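Local atomic coordinates of polyprenyl synthetase (Zymomonas mobilis subsp. mobilis, PDB entry 4KKM), a protein that probably condenses allylic prenyl diphosphates with isopentenyl diphosphate to build farnesyl and longer isoprenoid chains, using divalent metal ions. Residues 43-48 and 142-147; 123-128 and 132-137. All coordinates share one frame; numbering follows the deposited sequence.

Contact 1 of 2, residues 43-48 and 142-147; sequences AEQLPV and QALAFE
Leu144 reaches out from helix 131-150 and meets Gln45 and Leu46 with the two branches of its fork. CG stands anti to the backbone N (chi1 -174°), which carries both methyls out toward the end of helix 24-45. Within the two segments, CD1 meets Gln45. Leu144 CD1 lies 4.0 Å from Gln45 CG and equally far from the amide nitrogen NE2. CD2 is shared. It packs against Gln45 CG as well. Leu144 CD2 is also 3.8 Å from Leu46 CD2.

Gln45 and Leu144 run past each other in opposite directions, so the aliphatic part of the glutamine lies alongside the leucine fork. The Gln45 chain bends at chi2 (68°). This turns the amide away from the line of the chain while CG stays on the leucine. The amide oxygen OE1 is bonded to Arg92 on helix 87-109, and NE2 donates to two waters, at 2.9 Å to water 1 and 2.8 Å to water 2. Water 1 also makes a long, weak bond to Glu147 OE2. The polar end of Gln45 is thus gripped by three partners, and the bond to Arg92 probably limits how far the amide can turn.

The mostly helical fold of the FPP/GGPP synthase family brings these chain parts together. The end of helix 24-45 meets a helix that also packs on helices 87-109 and 158-172. Leu46 is the first residue to leave helical geometry. Its backbone O accepts a bond from Arg61, and its side chain also touches Met60, both on helix 54-64.

Phe146 and Gln142, on the far side of the helix from Leu144, meet the second subunit, which also reaches Leu46 and Glu147. Phe146 stacks on Phe146 of the second subunit, and Gln142 NE2 bonds to the backbone O of Asp139 of the second subunit.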
loop_
_atom_site.group_PDB
_atom_site.type_symbol
_atom_site.label_atom_id
_atom_site.label_comp_id
_atom_site.label_asym_id
_atom_site.label_seq_id
_atom_site.Cartn_x
_atom_site.Cartn_y
_atom_site.Cartn_z
ATOM N N ALA B 43 19.085 -1.295 -0.320
ATOM C CA ALA B 43 19.921 -0.975 -1.473
ATOM C C ALA B 43 19.758 -2.030 -2.557
ATOM O O ALA B 43 19.661 -1.707 -3.739
ATOM C CB ALA B 43 21.389 -0.863 -1.059
ATOM N N GLU B 44 19.713 -3.292 -2.140
ATOM C CA GLU B 44 19.562 -4.412 -3.059
ATOM C C GLU B 44 18.159 -4.485 -3.654
ATOM O O GLU B 44 17.975 -4.923 -4.792
ATOM C CB GLU B 44 19.887 -5.721 -2.338
ATOM C CG GLU B 44 19.787 -6.964 -3.202
ATOM C CD GLU B 44 20.307 -8.204 -2.495
ATOM O OE1 GLU B 44 20.141 -8.302 -1.257
ATOM O OE2 GLU B 44 20.895 -9.074 -3.175
ATOM N N GLN B 45 17.175 -4.057 -2.870
ATOM C CA GLN B 45 15.779 -4.095 -3.279
ATOM C C GLN B 45 15.435 -2.956 -4.236
ATOM O O GLN B 45 14.408 -2.994 -4.920
ATOM C CB GLN B 45 14.877 -4.010 -2.041
ATOM C CG GLN B 45 13.446 -4.445 -2.271
ATOM C CD GLN B 45 13.333 -5.927 -2.542
ATOM O OE1 GLN B 45 13.981 -6.739 -1.884
ATOM N NE2 GLN B 45 12.520 -6.289 -3.526
ATOM N N LEU B 46 16.293 -1.940 -4.286
ATOM C CA LEU B 46 15.967 -0.725 -5.038
ATOM C C LEU B 46 17.014 -0.334 -6.078
ATOM O O LEU B 46 17.591 0.753 -5.996
ATOM C CB LEU B 46 15.741 0.445 -4.074
ATOM C CG LEU B 46 14.608 0.269 -3.051
ATOM C CD1 LEU B 46 14.643 1.365 -2.000
ATOM C CD2 LEU B 46 13.257 0.255 -3.735
ATOM N N PRO B 47 17.253 -1.208 -7.072
ATOM C CA PRO B 47 18.189 -0.806 -8.127
ATOM C C PRO B 47 17.654 0.408 -8.879
ATOM O O PRO B 47 16.450 0.492 -9.120
ATOM C CB PRO B 47 18.236 -2.033 -9.045
ATOM C CG PRO B 47 16.942 -2.733 -8.812
ATOM C CD PRO B 47 16.610 -2.502 -7.361
ATOM N N VAL B 48 18.540 1.338 -9.223
ATOM C CA VAL B 48 18.146 2.581 -9.881
ATOM C C VAL B 48 18.061 2.406 -11.390
ATOM O O VAL B 48 19.068 2.148 -12.038
ATOM C CB VAL B 48 19.158 3.708 -9.594
ATOM C CG1 VAL B 48 18.759 4.986 -10.338
ATOM C CG2 VAL B 48 19.277 3.951 -8.093
ATOM N N GLN B 142 4.817 1.583 0.035
ATOM C CA GLN B 142 3.762 0.775 0.645
ATOM C C GLN B 142 3.549 -0.515 -0.154
ATOM O O GLN B 142 3.467 -1.606 0.415
ATOM C CB GLN B 142 2.434 1.536 0.812
ATOM C CG GLN B 142 1.308 0.585 1.257
ATOM C CD GLN B 142 0.103 1.271 1.894
ATOM O OE1 GLN B 142 -0.553 0.692 2.763
ATOM N NE2 GLN B 142 -0.191 2.503 1.472
ATOM N N ALA B 143 3.468 -0.388 -1.476
ATOM C CA ALA B 143 3.332 -1.566 -2.329
ATOM C C ALA B 143 4.506 -2.523 -2.121
ATOM O O ALA B 143 4.325 -3.739 -2.071
ATOM C CB ALA B 143 3.239 -1.157 -3.801
ATOM N N LEU B 144 5.706 -1.961 -1.985
ATOM C CA LEU B 144 6.918 -2.775 -1.851
ATOM C C LEU B 144 6.877 -3.662 -0.605
ATOM O O LEU B 144 7.359 -4.801 -0.630
ATOM C CB LEU B 144 8.169 -1.888 -1.827
ATOM C CG LEU B 144 9.499 -2.643 -1.833
ATOM C CD1 LEU B 144 9.610 -3.510 -3.086
ATOM C CD2 LEU B 144 10.667 -1.668 -1.741
ATOM N N ALA B 145 6.295 -3.149 0.479
ATOM C CA ALA B 145 6.195 -3.919 1.718
ATOM C C ALA B 145 5.509 -5.260 1.473
ATOM O O ALA B 145 5.934 -6.301 1.986
ATOM C CB ALA B 145 5.423 -3.135 2.779
ATOM N N PHE B 146 4.442 -5.228 0.678
ATOM C CA PHE B 146 3.644 -6.428 0.441
ATOM C C PHE B 146 4.309 -7.354 -0.565
ATOM O O PHE B 146 4.212 -8.582 -0.446
ATOM C CB PHE B 146 2.213 -6.059 0.034
ATOM C CG PHE B 146 1.460 -5.362 1.123
ATOM C CD1 PHE B 146 0.910 -6.085 2.176
ATOM C CD2 PHE B 146 1.344 -3.981 1.130
ATOM C CE1 PHE B 146 0.241 -5.440 3.206
ATOM C CE2 PHE B 146 0.677 -3.333 2.156
ATOM C CZ PHE B 146 0.120 -4.064 3.194
ATOM N N GLU B 147 5.003 -6.771 -1.542
ATOM C CA GLU B 147 5.811 -7.572 -2.457
ATOM C C GLU B 147 6.855 -8.371 -1.686
ATOM O O GLU B 147 7.038 -9.564 -1.934
ATOM C CB GLU B 147 6.503 -6.708 -3.524
ATOM C CG GLU B 147 7.182 -7.561 -4.599
ATOM C CD GLU B 147 7.933 -6.748 -5.636
ATOM O OE1 GLU B 147 7.733 -5.516 -5.699
ATOM O OE2 GLU B 147 8.728 -7.346 -6.394
HETATM O O HOH W 1 11.276 -5.085 -5.863
HETATM O O HOH W 2 11.801 -8.465 -5.175
#

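Contact 2 of 2, residues 123-128 and 132-137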
loop_
_atom_site.group_PDB
_atom_site.type_symbol
_atom_site.label_atom_id
_atom_site.label_comp_id
_atom_site.label_asym_id
_atom_site.label_seq_id
_atom_site.Cartn_x
_atom_site.Cartn_y
_atom_site.Cartn_z
ATOM N N PRO B 123 17.122 16.563 5.205
ATOM C CA PRO B 123 15.989 17.206 4.539
ATOM C C PRO B 123 14.992 16.158 4.064
ATOM O O PRO B 123 15.377 15.062 3.652
ATOM C CB PRO B 123 16.633 17.937 3.350
ATOM C CG PRO B 123 17.967 17.306 3.168
ATOM C CD PRO B 123 18.400 16.850 4.532
ATOM N N THR B 124 13.712 16.487 4.154
ATOM C CA THR B 124 12.665 15.551 3.784
ATOM C C THR B 124 12.603 15.351 2.272
ATOM O O THR B 124 13.183 16.123 1.507
ATOM C CB THR B 124 11.310 16.022 4.313
ATOM O OG1 THR B 124 11.077 17.367 3.874
ATOM C CG2 THR B 124 11.304 15.979 5.842
ATOM N N VAL B 125 11.897 14.308 1.848
ATOM C CA VAL B 125 11.836 13.950 0.434
ATOM C C VAL B 125 11.270 15.079 -0.431
ATOM O O VAL B 125 11.819 15.390 -1.491
ATOM C CB VAL B 125 11.039 12.645 0.219
ATOM C CG1 VAL B 125 10.796 12.383 -1.281
ATOM C CG2 VAL B 125 11.774 11.487 0.876
ATOM N N HIS B 126 10.193 15.711 0.027
ATOM C CA HIS B 126 9.577 16.777 -0.757
ATOM C C HIS B 126 10.505 17.987 -0.889
ATOM O O HIS B 126 10.369 18.779 -1.815
ATOM C CB HIS B 126 8.200 17.178 -0.206
ATOM C CG HIS B 126 8.242 17.825 1.142
ATOM N ND1 HIS B 126 8.098 19.186 1.323
ATOM C CD2 HIS B 126 8.397 17.300 2.382
ATOM C CE1 HIS B 126 8.167 19.469 2.609
ATOM N NE2 HIS B 126 8.350 18.341 3.275
ATOM N N LYS B 127 11.464 18.106 0.025
ATOM C CA LYS B 127 12.440 19.191 -0.037
ATOM C C LYS B 127 13.632 18.845 -0.933
ATOM O O LYS B 127 14.023 19.634 -1.792
ATOM C CB LYS B 127 12.919 19.566 1.368
ATOM C CG LYS B 127 11.816 20.095 2.265
ATOM C CD LYS B 127 11.143 21.328 1.663
ATOM C CE LYS B 127 11.862 22.616 2.044
ATOM N NZ LYS B 127 13.226 22.735 1.455
ATOM N N ALA B 128 14.210 17.665 -0.726
ATOM C CA ALA B 128 15.342 17.219 -1.535
ATOM C C ALA B 128 14.903 16.936 -2.971
ATOM O O ALA B 128 15.676 17.089 -3.917
ATOM C CB ALA B 128 15.979 15.978 -0.918
ATOM N N ALA B 132 5.472 16.003 -5.566
ATOM C CA ALA B 132 4.965 14.853 -6.309
ATOM C C ALA B 132 5.817 13.607 -6.080
ATOM O O ALA B 132 5.295 12.497 -5.946
ATOM C CB ALA B 132 4.878 15.183 -7.790
ATOM N N SER B 133 7.131 13.790 -6.035
ATOM C CA SER B 133 8.027 12.666 -5.805
ATOM C C SER B 133 7.831 12.074 -4.409
ATOM O O SER B 133 8.008 10.879 -4.208
ATOM C CB SER B 133 9.484 13.089 -6.009
ATOM O OG SER B 133 9.732 13.417 -7.369
ATOM N N ALA B 134 7.486 12.915 -3.442
ATOM C CA ALA B 134 7.223 12.426 -2.094
ATOM C C ALA B 134 5.942 11.599 -2.072
ATOM O O ALA B 134 5.884 10.549 -1.442
ATOM C CB ALA B 134 7.140 13.582 -1.101
ATOM N N VAL B 135 4.910 12.075 -2.756
ATOM C CA VAL B 135 3.669 11.311 -2.841
ATOM C C VAL B 135 3.939 9.921 -3.437
ATOM O O VAL B 135 3.579 8.903 -2.847
ATOM C CB VAL B 135 2.608 12.044 -3.685
ATOM C CG1 VAL B 135 1.381 11.158 -3.894
ATOM C CG2 VAL B 135 2.225 13.373 -3.029
ATOM N N LEU B 136 4.600 9.895 -4.593
ATOM C CA LEU B 136 4.834 8.649 -5.331
ATOM C C LEU B 136 5.814 7.699 -4.649
ATOM O O LEU B 136 5.578 6.489 -4.599
ATOM C CB LEU B 136 5.304 8.949 -6.760
ATOM C CG LEU B 136 4.281 9.649 -7.665
ATOM C CD1 LEU B 136 4.822 9.803 -9.083
ATOM C CD2 LEU B 136 2.947 8.899 -7.679
ATOM N N SER B 137 6.916 8.229 -4.126
ATOM C CA SER B 137 7.887 7.365 -3.452
ATOM C C SER B 137 7.253 6.677 -2.245
ATOM O O SER B 137 7.514 5.499 -1.976
ATOM C CB SER B 137 9.147 8.149 -3.047
ATOM O OG SER B 137 8.837 9.223 -2.166
#
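Val125 packs against Ala134 and Ser137 with a single methyl, CG1. Its CB points toward helix 131-150. From there CG1 extends anti to the backbone N (chi1 172°), which brings it 3.7 Å from Ala134 CA and 3.9 Å from Ala134 CB. CG1 also lies 3.8 Å from Ser137 OG. CG2, anti to the carbonyl carbon, stays 4.8 Å from Ser137 OG. One residue on, His126 adds its CB, 3.9 Å from Ala134 CB, while its ring leads away and NE2 bonds to the backbone O of Asp116.

Ser137 OG donates to Ser133 O one turn back, at 2.8 Å, with the donor tilted 20° from the carbonyl plane. That carbonyl also accepts the backbone N of Ser137. With an alanine here OG is gone, Ser133 O would probably rest on the backbone N alone within these segments, and a small gap is likely beside Val125 CG1.

The CA atoms of His126 and Ala134 are 5.1 Å apart. The contact folds the short helix 125-128, after a small antiparallel hairpin, back against the start of helix 131-150. Ile106 of helix 87-109 touches Val125, Ala134 and Ser137, and helix 54-64 adds Ala63 and Met60.

Contacts 1 and 2 both use helix 131-150. Their centres lie 17 Å apart, and their nearest atoms stay about 5 Å from each other. Contact 2 is local, since its segments are separated by a short turn. It is nested inside the long loop of chain that contact 1 closes between helix 24-45 and helix 131-150. Helices 54-64 and 87-109 lie beside both. Contact 2 is nearer the metal site: the side chain of His126 is about 8 Å from that of the calcium ligand Asp114. Both contacts touch the second subunit, so this one helix links the N-terminal helix, the region near the metal and the dimer interface.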